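CsoZ (Staphylococcus aureus, PDB 6FF1) probably serves as a metallochaperone in copper homeostasis, built on a heavy-metal-associated domain. Local coordinates at residues 5-13 with 57-68; 12-22 with 32-40. All coordinates share one frame; numbering follows the deposited sequence. Where two conformers were deposited one is given.

Contact 1. Residues 5-13 with 57-68; sequences NTIYTAGIE and EKEIYDEGYKIV. With CA (calcium ion), chain B.
Ile12 lays its CG1 over one face of the Tyr65 ring, 3.6 Å from the centroid and almost on the ring normal, a CH-pi contact. Glu63 O lies over the opposite face, nearer the rim, and the C=O of Gly11 approaches the ring obliquely, so backbone and aliphatic carbon together clamp the aromatic group. With CG anti to the carbonyl carbon (chi1 -50°), Tyr65 turns its ring toward this corner.

Just past it the first and last strands of the chain pair antiparallel. Ala10 and Lys66 exchange two bonds: Ala10 N reaches Lys66 O at 2.9 Å, while Lys66 N meets Ala10 O at 3.0 Å. Further on Val68 N donates to Tyr8 O at 2.9 Å, and a water accepting from Tyr8 N and donating to Val68 O takes the place of the return bond. On the outer edge of the last strand, Ile67 N is taken up by Tyr61 OH at 3.0 Å; this ties the strand back to the preceding helix.

Inside, Ile7 CG2 touches two isoleucines, 3.8 Å from Ile67 CD1 and 4.0 Å from Ile60 CD1. With chi1 of -54°, Ile7 CG1 lies beside the backbone N and CG2 takes the anti place, facing the two isoleucines. The Thr9 and Ile60 side chains cross at about a right angle, touching through their CG2 methyls, whereas Thr9 OG1 is hydrogen-bonded to Gly41 O. A Schellman motif ends the helix, with Gly64 at positive phi turning the chain toward strand 66-68.

Helix 57-62 thus lies on the sheet nearly parallel to strand 5-10 (7°), with Leu53 and Ile56 extending its contact on Ile7 and strand 42-47 flanking strand 3-10 on its other side.

Contact 2. Residues 12-22 with 32-40; sequences IETEEQVSQLT and HQVNINIID. With CA (calcium ion), chain B.
No direct hydrogen bond crosses between Thr22 and Ile36 or between Ile12 and Ile38; at each end a single water makes the link, and the middle is hydrocarbon. This is helix-on-sheet packing in the ferredoxin-like fold of heavy-metal-associated domains: helix 15-22 runs nearly antiparallel (163°) to strand 32-36, an outermost strand of the sheet.

At one end the bridging water donates to Thr22 OG1 at 2.9 Å and accepts from Ile36 N at 3.0 Å, satisfying an edge-strand amide. Thr22 OG1 donates in turn to Val18 O at 2.7 Å; that carbonyl is gripped twice, by Thr22 N and Thr22 OG1 from opposite faces of its plane. The same hydroxyl oxygen lies only 3.3 Å from Ile36 CD1, a close van der Waals fit.

Ile36 is at the centre of the packing. Its CG1 branch stands anti to the carbonyl carbon (chi1 -55°), which carries CD1 between Thr22 and Leu21, where Leu21 CD2 is 3.7 Å from Ile36 CD1. Val18 divides its methyls between Ile36 and Ile38: the Val18 and Ile36 side chains slide past each other in opposite directions, with Val18 CG1 by Ile36 CB, and Val18 CG2 meets Ile38 CD1 at 3.8 Å. Ile38 CD1 then reaches on to Glu13 O and Thr14 C at the start of the helix. The second water donates to both Ile12 O and Ile38 O.

Thr14 caps that helix end. Its OG1 accepts from Gln17 N, and Gln17 OE1 answers by accepting from Thr14 N, completing a capping box; the amide oxygen also takes Glu13 N, which fixes the backbone of the residue holding the metal. The Glu13 carboxylate is bidentate, its OE1 2.5 Å and its OE2 2.4 Å from the calcium ion.

In the fold
Contacts 1 and 2 have centres about 10 Å apart and share Ile12 and Glu13, the turn from strand 3-10 into helix 15-26. Each puts one helix against the same antiparallel sheet, and the two packings meet side by side: Tyr65 OH lies 3.2 Å from Gln17 CG, and Glu63 OE2 3.4 Å from Leu21 CD1. Ile12, already against Tyr65, also turns CD1 to Ile36 CG2 (4.2 Å), joining both halves of the core. Heavy-metal-associated relatives commonly carry a metal-binding CXXC motif at the loop leading into the first helix; here the matching positions appear to be Thr14 and Gln17, the pair that caps the helix, and the calcium ion sits on Glu13 just before them.

Contact 1. Residues 5-13 with 57-68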
# COMPACT_ATOMS: atom_id res chain seq x y z
N ASN A 5 -8.44 -3.19 -3.09
CA ASN A 5 -7.45 -3.76 -4.01
C ASN A 5 -6.40 -4.52 -3.26
O ASN A 5 -6.04 -4.17 -2.10
CB ASN A 5 -6.70 -2.68 -4.77
CG ASN A 5 -7.44 -2.07 -5.88
OD1 ASN A 5 -8.36 -1.29 -5.70
ND2 ASN A 5 -7.00 -2.41 -7.10
N THR A 6 -5.89 -5.54 -3.92
CA THR A 6 -4.63 -6.19 -3.54
C THR A 6 -3.59 -5.72 -4.51
O THR A 6 -3.76 -5.86 -5.71
CB THR A 6 -4.78 -7.69 -3.53
OG1 THR A 6 -5.85 -8.06 -2.66
CG2 THR A 6 -3.47 -8.34 -3.11
N ILE A 7 -2.55 -5.13 -3.99
CA ILE A 7 -1.43 -4.62 -4.75
C ILE A 7 -0.27 -5.56 -4.54
O ILE A 7 0.08 -5.85 -3.37
CB ILE A 7 -1.07 -3.20 -4.34
CG1 ILE A 7 -2.28 -2.27 -4.44
CG2 ILE A 7 0.11 -2.72 -5.14
CD1 ILE A 7 -2.09 -0.92 -3.79
N TYR A 8 0.32 -6.04 -5.61
CA TYR A 8 1.36 -7.05 -5.53
C TYR A 8 2.71 -6.40 -5.65
O TYR A 8 3.12 -5.96 -6.71
CB TYR A 8 1.16 -8.10 -6.62
CG TYR A 8 -0.10 -8.89 -6.42
CD1 TYR A 8 -1.34 -8.38 -6.83
CD2 TYR A 8 -0.06 -10.13 -5.78
CE1 TYR A 8 -2.50 -9.11 -6.62
CE2 TYR A 8 -1.23 -10.85 -5.62
CZ TYR A 8 -2.43 -10.33 -6.03
OH TYR A 8 -3.60 -11.06 -5.86
N THR A 9 3.34 -6.22 -4.51
CA THR A 9 4.62 -5.50 -4.45
C THR A 9 5.79 -6.45 -4.48
O THR A 9 5.64 -7.66 -4.22
CB THR A 9 4.75 -4.61 -3.24
OG1 THR A 9 5.00 -5.39 -2.08
CG2 THR A 9 3.52 -3.75 -3.05
N ALA A 10 6.96 -5.89 -4.69
CA ALA A 10 8.23 -6.54 -4.54
C ALA A 10 9.17 -5.56 -3.89
O ALA A 10 9.12 -4.34 -4.15
CB ALA A 10 8.74 -6.99 -5.90
N GLY A 11 10.08 -6.09 -3.08
CA GLY A 11 11.09 -5.29 -2.43
C GLY A 11 10.94 -5.01 -0.96
O GLY A 11 11.88 -4.55 -0.34
N ILE A 12 9.78 -5.30 -0.38
CA ILE A 12 9.55 -5.07 1.01
C ILE A 12 10.11 -6.29 1.75
O ILE A 12 9.68 -7.41 1.53
CB ILE A 12 8.08 -4.85 1.36
CG1 ILE A 12 7.48 -3.72 0.51
CG2 ILE A 12 7.91 -4.66 2.84
CD1 ILE A 12 5.96 -3.67 0.64
N GLU A 13 11.07 -6.04 2.64
CA GLU A 13 11.82 -7.11 3.26
C GLU A 13 11.89 -7.07 4.76
O GLU A 13 12.13 -8.14 5.33
CB GLU A 13 13.22 -7.18 2.67
CG GLU A 13 13.19 -7.56 1.21
CD GLU A 13 14.50 -7.64 0.49
OE1 GLU A 13 15.52 -7.25 1.02
OE2 GLU A 13 14.50 -8.08 -0.66
N GLU A 57 -0.23 3.58 -5.11
CA GLU A 57 0.92 3.02 -5.80
C GLU A 57 2.11 3.96 -5.86
O GLU A 57 3.24 3.53 -5.75
CB GLU A 57 0.50 2.51 -7.19
CG GLU A 57 -0.49 1.35 -7.02
CD GLU A 57 -0.90 0.73 -8.28
OE1 GLU A 57 -0.97 1.49 -9.32
OE2 GLU A 57 -1.10 -0.51 -8.25
N LYS A 58 1.83 5.25 -6.03
CA LYS A 58 2.91 6.20 -6.05
C LYS A 58 3.67 6.17 -4.72
O LYS A 58 4.88 6.29 -4.71
CB LYS A 58 2.36 7.58 -6.34
CG LYS A 58 3.42 8.67 -6.27
CD LYS A 58 2.92 10.05 -6.66
CE LYS A 58 4.07 11.05 -6.79
NZ LYS A 58 4.71 11.36 -5.51
N GLU A 59 2.95 6.06 -3.61
CA GLU A 59 3.64 5.98 -2.32
C GLU A 59 4.51 4.75 -2.21
O GLU A 59 5.64 4.83 -1.71
CB GLU A 59 2.64 6.00 -1.19
CG GLU A 59 3.27 5.92 0.20
CD GLU A 59 4.22 7.05 0.51
OE1 GLU A 59 4.00 8.19 0.06
OE2 GLU A 59 5.16 6.91 1.32
N ILE A 60 4.02 3.64 -2.74
CA ILE A 60 4.83 2.41 -2.79
C ILE A 60 6.11 2.65 -3.53
O ILE A 60 7.18 2.26 -3.10
CB ILE A 60 3.99 1.26 -3.28
CG1 ILE A 60 2.86 0.98 -2.29
CG2 ILE A 60 4.83 0.01 -3.54
CD1 ILE A 60 1.77 0.03 -2.83
N TYR A 61 5.99 3.22 -4.73
CA TYR A 61 7.14 3.53 -5.53
C TYR A 61 8.07 4.55 -4.88
O TYR A 61 9.31 4.45 -4.95
CB TYR A 61 6.73 3.99 -6.94
CG TYR A 61 6.61 2.83 -7.87
CD1 TYR A 61 5.56 1.96 -7.76
CD2 TYR A 61 7.59 2.55 -8.78
CE1 TYR A 61 5.48 0.84 -8.55
CE2 TYR A 61 7.49 1.43 -9.61
CZ TYR A 61 6.46 0.57 -9.44
OH TYR A 61 6.35 -0.59 -10.18
N ASP A 62 7.49 5.56 -4.25
CA ASP A 62 8.31 6.58 -3.59
C ASP A 62 9.17 6.03 -2.47
O ASP A 62 10.25 6.55 -2.18
CB ASP A 62 7.43 7.71 -3.05
CG ASP A 62 6.89 8.62 -4.15
OD1 ASP A 62 7.35 8.51 -5.32
OD2 ASP A 62 6.01 9.40 -3.81
N GLU A 63 8.69 4.97 -1.84
CA GLU A 63 9.45 4.29 -0.79
C GLU A 63 10.47 3.30 -1.31
O GLU A 63 11.17 2.70 -0.49
CB GLU A 63 8.49 3.67 0.24
CG GLU A 63 7.67 4.72 0.92
CD GLU A 63 6.97 4.24 2.16
OE1 GLU A 63 7.37 3.24 2.76
OE2 GLU A 63 5.92 4.82 2.54
N GLY A 64 10.54 3.11 -2.61
CA GLY A 64 11.55 2.34 -3.23
C GLY A 64 11.17 0.95 -3.67
O GLY A 64 12.05 0.16 -4.02
N TYR A 65 9.87 0.62 -3.61
CA TYR A 65 9.43 -0.70 -3.97
C TYR A 65 8.88 -0.71 -5.39
O TYR A 65 8.79 0.31 -6.07
CB TYR A 65 8.37 -1.17 -2.95
CG TYR A 65 8.88 -0.97 -1.53
CD1 TYR A 65 10.05 -1.57 -1.08
CD2 TYR A 65 8.24 -0.12 -0.68
CE1 TYR A 65 10.56 -1.29 0.16
CE2 TYR A 65 8.70 0.12 0.58
CZ TYR A 65 9.87 -0.50 0.98
OH TYR A 65 10.40 -0.15 2.21
N LYS A 66 8.57 -1.89 -5.86
CA LYS A 66 7.96 -2.08 -7.20
C LYS A 66 6.66 -2.80 -7.06
O LYS A 66 6.38 -3.42 -6.04
CB LYS A 66 8.91 -2.82 -8.11
CG LYS A 66 10.26 -2.18 -8.24
CD LYS A 66 10.20 -0.86 -8.96
CE LYS A 66 11.55 -0.12 -8.97
NZ LYS A 66 12.56 -0.95 -9.67
N ILE A 67 5.90 -2.78 -8.15
CA ILE A 67 4.62 -3.37 -8.24
C ILE A 67 4.55 -4.22 -9.49
O ILE A 67 5.08 -3.83 -10.52
CB ILE A 67 3.48 -2.33 -8.20
CG1 ILE A 67 3.51 -1.61 -6.85
CG2 ILE A 67 2.13 -2.96 -8.43
CD1 ILE A 67 2.58 -0.42 -6.82
N VAL A 68 3.91 -5.34 -9.38
CA VAL A 68 3.51 -6.13 -10.52
C VAL A 68 2.14 -5.65 -10.93
O VAL A 68 1.19 -5.79 -10.19
CB VAL A 68 3.53 -7.64 -10.25
CG1 VAL A 68 3.20 -8.39 -11.51
CG2 VAL A 68 4.87 -8.07 -9.74
CA CA B . 16.81 -7.76 -1.09
O HOH W 1 -0.60 -5.17 -8.19
O HOH W 2 15.83 -8.36 -3.24

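Contact 2. Residues 12-22 with 32-40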
# COMPACT_ATOMS: atom_id res chain seq x y z
N ILE A 12 9.78 -5.30 -0.38
CA ILE A 12 9.55 -5.07 1.01
C ILE A 12 10.11 -6.29 1.75
O ILE A 12 9.68 -7.41 1.53
CB ILE A 12 8.08 -4.85 1.36
CG1 ILE A 12 7.48 -3.72 0.51
CG2 ILE A 12 7.91 -4.66 2.84
CD1 ILE A 12 5.96 -3.67 0.64
N GLU A 13 11.07 -6.04 2.64
CA GLU A 13 11.82 -7.11 3.26
C GLU A 13 11.89 -7.07 4.76
O GLU A 13 12.13 -8.14 5.33
CB GLU A 13 13.22 -7.18 2.67
CG GLU A 13 13.19 -7.56 1.21
CD GLU A 13 14.50 -7.64 0.49
OE1 GLU A 13 15.52 -7.25 1.02
OE2 GLU A 13 14.50 -8.08 -0.66
N THR A 14 11.72 -5.94 5.40
CA THR A 14 11.88 -5.88 6.84
C THR A 14 10.62 -5.43 7.51
O THR A 14 9.77 -4.73 6.94
CB THR A 14 13.00 -4.95 7.25
OG1 THR A 14 12.61 -3.60 7.04
CG2 THR A 14 14.29 -5.30 6.57
N GLU A 15 10.52 -5.73 8.79
CA GLU A 15 9.40 -5.25 9.59
C GLU A 15 9.32 -3.74 9.66
O GLU A 15 8.21 -3.16 9.61
CB GLU A 15 9.47 -5.80 11.04
CG GLU A 15 9.11 -7.23 11.11
CD GLU A 15 8.83 -7.74 12.53
OE1 GLU A 15 9.34 -7.13 13.49
OE2 GLU A 15 8.15 -8.80 12.65
N GLU A 16 10.46 -3.09 9.69
CA GLU A 16 10.48 -1.67 9.71
C GLU A 16 9.92 -1.10 8.39
O GLU A 16 9.15 -0.11 8.40
CB GLU A 16 11.88 -1.12 9.96
CG GLU A 16 12.05 0.41 9.90
CD GLU A 16 13.46 0.85 10.38
OE1 GLU A 16 14.22 -0.01 10.93
OE2 GLU A 16 13.83 2.05 10.21
N GLN A 17 10.31 -1.69 7.28
CA GLN A 17 9.76 -1.28 6.00
C GLN A 17 8.28 -1.43 5.96
O GLN A 17 7.56 -0.55 5.45
CB GLN A 17 10.41 -2.03 4.90
CG GLN A 17 11.86 -1.66 4.60
CD GLN A 17 12.52 -2.58 3.61
OE1 GLN A 17 12.19 -3.76 3.57
NE2 GLN A 17 13.44 -2.07 2.82
N VAL A 18 7.77 -2.55 6.46
CA VAL A 18 6.35 -2.81 6.49
C VAL A 18 5.64 -1.77 7.33
O VAL A 18 4.60 -1.24 6.93
CB VAL A 18 6.03 -4.23 6.98
CG1 VAL A 18 4.56 -4.38 7.30
CG2 VAL A 18 6.53 -5.27 6.01
N SER A 19 6.16 -1.51 8.51
CA SER A 19 5.58 -0.55 9.41
C SER A 19 5.49 0.83 8.79
O SER A 19 4.42 1.49 8.85
CB SER A 19 6.36 -0.49 10.74
OG SER A 19 6.26 -1.74 11.38
N GLN A 20 6.56 1.27 8.18
CA GLN A 20 6.61 2.60 7.58
C GLN A 20 5.63 2.72 6.42
O GLN A 20 4.90 3.72 6.34
CB GLN A 20 8.00 2.96 7.12
CG GLN A 20 8.12 4.26 6.32
CD GLN A 20 7.68 5.56 7.01
OE1 GLN A 20 7.15 5.56 8.14
NE2 GLN A 20 7.86 6.68 6.30
N LEU A 21 5.58 1.74 5.55
CA LEU A 21 4.70 1.81 4.41
C LEU A 21 3.26 1.68 4.85
O LEU A 21 2.36 2.38 4.33
CB LEU A 21 5.07 0.74 3.41
CG LEU A 21 4.25 0.73 2.13
CD1 LEU A 21 4.41 2.02 1.36
CD2 LEU A 21 4.62 -0.46 1.28
N THR A 22 2.98 0.82 5.84
CA THR A 22 1.65 0.71 6.35
C THR A 22 1.16 2.06 6.85
O THR A 22 0.01 2.45 6.59
CB THR A 22 1.55 -0.35 7.43
OG1 THR A 22 1.92 -1.63 6.88
CG2 THR A 22 0.17 -0.46 7.97
N HIS A 32 -8.53 3.54 4.44
CA HIS A 32 -9.00 3.04 5.71
C HIS A 32 -8.12 1.78 5.99
O HIS A 32 -6.99 1.88 6.35
CB HIS A 32 -10.52 2.89 5.64
CG HIS A 32 -11.21 4.12 5.15
ND1 HIS A 32 -10.91 5.38 5.63
CD2 HIS A 32 -12.15 4.30 4.20
CE1 HIS A 32 -11.64 6.27 5.01
NE2 HIS A 32 -12.42 5.65 4.15
N GLN A 33 -8.57 0.65 5.69
CA GLN A 33 -7.90 -0.58 6.09
C GLN A 33 -6.66 -0.80 5.22
O GLN A 33 -6.71 -0.66 3.99
CB GLN A 33 -8.88 -1.75 6.01
CG GLN A 33 -10.06 -1.69 7.02
CD GLN A 33 -11.36 -1.19 6.44
OE1 GLN A 33 -11.37 -0.26 5.67
NE2 GLN A 33 -12.47 -1.80 6.82
N VAL A 34 -5.55 -1.20 5.82
CA VAL A 34 -4.33 -1.53 5.11
C VAL A 34 -3.67 -2.74 5.78
O VAL A 34 -3.57 -2.75 7.00
CB VAL A 34 -3.29 -0.40 5.12
CG1 VAL A 34 -1.98 -0.80 4.43
CG2 VAL A 34 -3.87 0.86 4.54
N ASN A 35 -3.28 -3.72 5.01
CA ASN A 35 -2.50 -4.84 5.51
C ASN A 35 -1.42 -5.18 4.54
O ASN A 35 -1.70 -5.27 3.35
CB ASN A 35 -3.36 -6.09 5.70
CG ASN A 35 -2.57 -7.23 6.23
OD1 ASN A 35 -2.18 -8.15 5.48
ND2 ASN A 35 -2.32 -7.16 7.51
N ILE A 36 -0.22 -5.39 5.03
CA ILE A 36 0.90 -5.76 4.22
C ILE A 36 1.41 -7.11 4.69
O ILE A 36 1.73 -7.27 5.85
CB ILE A 36 1.98 -4.76 4.27
CG1 ILE A 36 1.42 -3.37 3.88
CG2 ILE A 36 3.14 -5.19 3.39
CD1 ILE A 36 2.44 -2.27 3.72
N ASN A 37 1.48 -8.07 3.78
CA ASN A 37 2.02 -9.39 4.05
C ASN A 37 3.45 -9.41 3.61
O ASN A 37 3.78 -9.34 2.42
CB ASN A 37 1.20 -10.42 3.33
CG ASN A 37 1.65 -11.86 3.58
OD1 ASN A 37 2.81 -12.16 3.58
ND2 ASN A 37 0.69 -12.75 3.68
N ILE A 38 4.37 -9.53 4.58
CA ILE A 38 5.77 -9.46 4.25
C ILE A 38 6.27 -10.66 3.46
O ILE A 38 7.25 -10.54 2.71
CB ILE A 38 6.60 -9.26 5.56
CG1 ILE A 38 8.00 -8.74 5.26
CG2 ILE A 38 6.65 -10.50 6.40
CD1 ILE A 38 8.74 -8.35 6.51
N ILE A 39 5.63 -11.80 3.60
CA ILE A 39 6.11 -12.96 2.86
C ILE A 39 5.82 -12.86 1.36
O ILE A 39 6.71 -13.03 0.52
CB ILE A 39 5.50 -14.26 3.41
CG1 ILE A 39 5.95 -14.48 4.86
CG2 ILE A 39 5.91 -15.43 2.49
CD1 ILE A 39 5.23 -15.58 5.53
N ASP A 40 4.58 -12.51 1.04
CA ASP A 40 4.20 -12.50 -0.32
C ASP A 40 4.14 -11.14 -0.99
O ASP A 40 3.91 -11.08 -2.18
CB ASP A 40 2.97 -13.30 -0.59
CG ASP A 40 1.75 -12.76 0.08
OD1 ASP A 40 1.69 -11.56 0.38
OD2 ASP A 40 0.80 -13.57 0.34
CA CA B . 16.81 -7.76 -1.09
O HOH W 3 7.42 -8.61 0.69
O HOH W 4 0.46 -3.99 7.54
O HOH W 2 15.83 -8.36 -3.24